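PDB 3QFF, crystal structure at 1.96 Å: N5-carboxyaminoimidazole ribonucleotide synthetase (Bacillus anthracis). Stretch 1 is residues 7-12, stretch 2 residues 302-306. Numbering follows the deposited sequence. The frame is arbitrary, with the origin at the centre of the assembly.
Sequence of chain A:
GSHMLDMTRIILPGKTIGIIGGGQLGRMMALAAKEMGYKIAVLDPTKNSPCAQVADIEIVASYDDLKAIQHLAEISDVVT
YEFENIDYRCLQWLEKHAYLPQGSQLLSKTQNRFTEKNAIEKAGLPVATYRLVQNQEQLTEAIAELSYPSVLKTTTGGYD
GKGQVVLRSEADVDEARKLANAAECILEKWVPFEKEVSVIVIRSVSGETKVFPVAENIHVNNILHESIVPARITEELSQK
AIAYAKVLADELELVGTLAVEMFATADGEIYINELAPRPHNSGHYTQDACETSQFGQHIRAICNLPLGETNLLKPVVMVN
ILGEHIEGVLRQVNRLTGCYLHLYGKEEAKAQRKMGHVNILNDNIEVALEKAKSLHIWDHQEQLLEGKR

Stretch 1 (7-12) MTRIIL
Stretch 2 302-306: ICNLP

Carbonyls left free where a helix ends are natural docking points for a distant segment, as N5-carboxyaminoimidazole ribonucleotide synthetase illustrates. Residues 7-12 form no regular strand, yet Ile 10 and Ile 11 are extended (phi/psi -115/135 and -103/106), their CA atoms 5.1 Å from Asn 304 CA and 4.6 Å from Cys 303 CA, the register running in opposite directions. The contact buries 306 Å², both sides summed; Asn 304 (72 Å²), Ile 11 (58 Å²) and Cys 303 (56 Å²), all buried, cover most.

Asn 304 leaves the helix with positive phi (62/42), which asparagine tolerates well, and its CA-to-CB bond points toward the other stretch. With chi1 t (-159°) and chi2 23°, ND2 donates to Met 7 O at 2.9 Å and, weakly, to Arg 9 O at 3.4 Å; OD1 is satisfied elsewhere in the structure.

Ile 11 N donates to Cys 303 O at 3.0 Å (167°). The same oxygen receives a CA-H contact from Ile 10 CA at 3.4 Å. Ile 11 CB lies 3.9 Å from Cys 303 SG (chi1 m), a small apolar partner; the side-chain end (m, m) leads away. Ile 10 (m, t) packs CG2 3.9 Å from CD2 of buried Leu 305 (m, t), branched apolar groups in contact. One water donates to Arg 9 O and Ile 302 O, its O 2.8 Å from each.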

ATOM      1  N   MET A   7      -3.641   0.610 -27.554  1.00 49.09           N
ATOM      2  CA  MET A   7      -2.867   1.827 -27.945  1.00 48.70           C
ATOM      3  C   MET A   7      -1.478   1.808 -27.318  1.00 47.74           C
ATOM      4  O   MET A   7      -1.215   1.046 -26.388  1.00 48.00           O
ATOM      5  CB  MET A   7      -3.630   3.111 -27.575  1.00 49.48           C
ATOM      6  CG  MET A   7      -2.913   4.427 -27.920  1.00 50.84           C
ATOM      7  SD  MET A   7      -2.285   4.560 -29.617  1.00 56.88           S
ATOM      8  CE  MET A   7      -1.652   6.244 -29.626  1.00 54.64           C
ATOM      9  N   THR A   8      -0.591   2.642 -27.849  1.00 46.30           N
ATOM     10  CA  THR A   8       0.799   2.672 -27.423  1.00 44.61           C
ATOM     11  C   THR A   8       1.056   3.732 -26.337  1.00 42.36           C
ATOM     12  O   THR A   8       2.136   3.744 -25.738  1.00 42.96           O
ATOM     13  CB  THR A   8       1.765   2.913 -28.628  1.00 44.95           C
ATOM     14  OG1 THR A   8       1.041   2.865 -29.872  1.00 46.25           O
ATOM     15  CG2 THR A   8       2.871   1.871 -28.637  1.00 45.23           C
ATOM     16  N   ARG A   9       0.076   4.604 -26.084  1.00 39.31           N
ATOM     17  CA  ARG A   9       0.273   5.769 -25.185  1.00 36.13           C
ATOM     18  C   ARG A   9       0.450   5.399 -23.702  1.00 33.68           C
ATOM     19  O   ARG A   9      -0.471   4.874 -23.060  1.00 32.40           O
ATOM     20  CB  ARG A   9      -0.869   6.763 -25.349  1.00 36.50           C
ATOM     21  CG  ARG A   9      -0.676   8.098 -24.617  1.00 36.11           C
ATOM     22  CD  ARG A   9      -1.593   9.135 -25.255  1.00 35.92           C
ATOM     23  NE  ARG A   9      -1.567  10.411 -24.563  1.00 34.50           N
ATOM     24  CZ  ARG A   9      -2.177  11.510 -24.993  1.00 34.14           C
ATOM     25  NH1 ARG A   9      -2.876  11.502 -26.125  1.00 33.14           N
ATOM     26  NH2 ARG A   9      -2.087  12.622 -24.284  1.00 33.10           N
ATOM     27  N   ILE A  10       1.636   5.696 -23.178  1.00 30.46           N
ATOM     28  CA  ILE A  10       2.002   5.373 -21.803  1.00 28.24           C
ATOM     29  C   ILE A  10       2.216   6.649 -21.010  1.00 26.85           C
ATOM     30  O   ILE A  10       2.857   7.588 -21.491  1.00 26.33           O
ATOM     31  CB  ILE A  10       3.292   4.511 -21.756  1.00 28.93           C
ATOM     32  CG1 ILE A  10       3.059   3.158 -22.449  1.00 29.46           C
ATOM     33  CG2 ILE A  10       3.782   4.321 -20.306  1.00 28.38           C
ATOM     34  CD1 ILE A  10       4.361   2.360 -22.722  1.00 31.64           C
ATOM     35  N   ILE A  11       1.664   6.686 -19.799  1.00 25.32           N
ATOM     36  CA  ILE A  11       1.877   7.802 -18.866  1.00 23.52           C
ATOM     37  C   ILE A  11       2.881   7.364 -17.794  1.00 24.00           C
ATOM     38  O   ILE A  11       2.550   6.580 -16.892  1.00 22.48           O
ATOM     39  CB  ILE A  11       0.554   8.264 -18.208  1.00 23.13           C
ATOM     40  CG1 ILE A  11      -0.555   8.512 -19.248  1.00 21.06           C
ATOM     41  CG2 ILE A  11       0.781   9.476 -17.299  1.00 23.23           C
ATOM     42  CD1 ILE A  11      -0.239   9.652 -20.306  1.00 18.92           C
ATOM     43  N   LEU A  12       4.101   7.882 -17.905  1.00 23.80           N
ATOM     44  CA  LEU A  12       5.214   7.443 -17.064  1.00 25.03           C
ATOM     45  C   LEU A  12       5.181   7.992 -15.643  1.00 25.03           C
ATOM     46  O   LEU A  12       4.697   9.104 -15.407  1.00 25.54           O
ATOM     47  CB  LEU A  12       6.558   7.809 -17.717  1.00 24.05           C
ATOM     48  CG  LEU A  12       6.923   7.062 -18.998  1.00 26.64           C
ATOM     49  CD1 LEU A  12       8.191   7.653 -19.657  1.00 26.41           C
ATOM     50  CD2 LEU A  12       7.056   5.553 -18.736  1.00 26.96           C
ATOM     51  N   ILE A 302      -5.027   2.876 -16.631  1.00 19.28           N
ATOM     52  CA  ILE A 302      -5.201   4.155 -17.317  1.00 20.58           C
ATOM     53  C   ILE A 302      -3.870   4.717 -17.846  1.00 20.63           C
ATOM     54  O   ILE A 302      -3.856   5.453 -18.834  1.00 20.69           O
ATOM     55  CB  ILE A 302      -5.947   5.203 -16.458  1.00 20.21           C
ATOM     56  CG1 ILE A 302      -5.109   5.609 -15.244  1.00 20.58           C
ATOM     57  CG2 ILE A 302      -7.366   4.681 -16.076  1.00 21.58           C
ATOM     58  CD1 ILE A 302      -5.642   6.826 -14.493  1.00 22.10           C
ATOM     59  N   CYS A 303      -2.771   4.385 -17.172  1.00 20.88           N
ATOM     60  CA  CYS A 303      -1.447   4.834 -17.586  1.00 21.89           C
ATOM     61  C   CYS A 303      -0.838   3.890 -18.623  1.00 22.79           C
ATOM     62  O   CYS A 303       0.232   4.174 -19.170  1.00 22.60           O
ATOM     63  CB  CYS A 303      -0.498   4.957 -16.383  1.00 21.88           C
ATOM     64  SG  CYS A 303      -0.917   6.264 -15.203  1.00 22.99           S
ATOM     65  N   ASN A 304      -1.526   2.773 -18.886  1.00 23.14           N
ATOM     66  CA  ASN A 304      -1.078   1.751 -19.838  1.00 24.12           C
ATOM     67  C   ASN A 304       0.255   1.110 -19.433  1.00 24.12           C
ATOM     68  O   ASN A 304       1.150   0.904 -20.251  1.00 24.62           O
ATOM     69  CB  ASN A 304      -1.044   2.312 -21.275  1.00 23.72           C
ATOM     70  CG  ASN A 304      -1.086   1.221 -22.343  1.00 25.65           C
ATOM     71  OD1 ASN A 304      -1.552   0.105 -22.095  1.00 26.38           O
ATOM     72  ND2 ASN A 304      -0.599   1.547 -23.547  1.00 25.71           N
ATOM     73  N   LEU A 305       0.394   0.816 -18.146  1.00 24.43           N
ATOM     74  CA  LEU A 305       1.497  -0.014 -17.665  1.00 24.37           C
ATOM     75  C   LEU A 305       1.039  -1.469 -17.662  1.00 24.26           C
ATOM     76  O   LEU A 305      -0.171  -1.746 -17.716  1.00 24.13           O
ATOM     77  CB  LEU A 305       1.907   0.411 -16.253  1.00 24.84           C
ATOM     78  CG  LEU A 305       2.114   1.908 -16.004  1.00 25.43           C
ATOM     79  CD1 LEU A 305       2.374   2.139 -14.533  1.00 25.52           C
ATOM     80  CD2 LEU A 305       3.274   2.466 -16.862  1.00 24.92           C
ATOM     81  N   PRO A 306       1.984  -2.417 -17.611  1.00 24.22           N
ATOM     82  CA  PRO A 306       1.537  -3.807 -17.487  1.00 23.70           C
ATOM     83  C   PRO A 306       0.687  -3.984 -16.221  1.00 23.13           C
ATOM     84  O   PRO A 306       0.983  -3.377 -15.180  1.00 22.07           O
ATOM     85  CB  PRO A 306       2.850  -4.572 -17.338  1.00 23.91           C
ATOM     86  CG  PRO A 306       3.864  -3.705 -18.031  1.00 25.01           C
ATOM     87  CD  PRO A 306       3.461  -2.323 -17.588  1.00 24.34           C
TER
HETATM   88  O   HOH W   1      -2.312   5.686 -21.124  1.00 22.77           O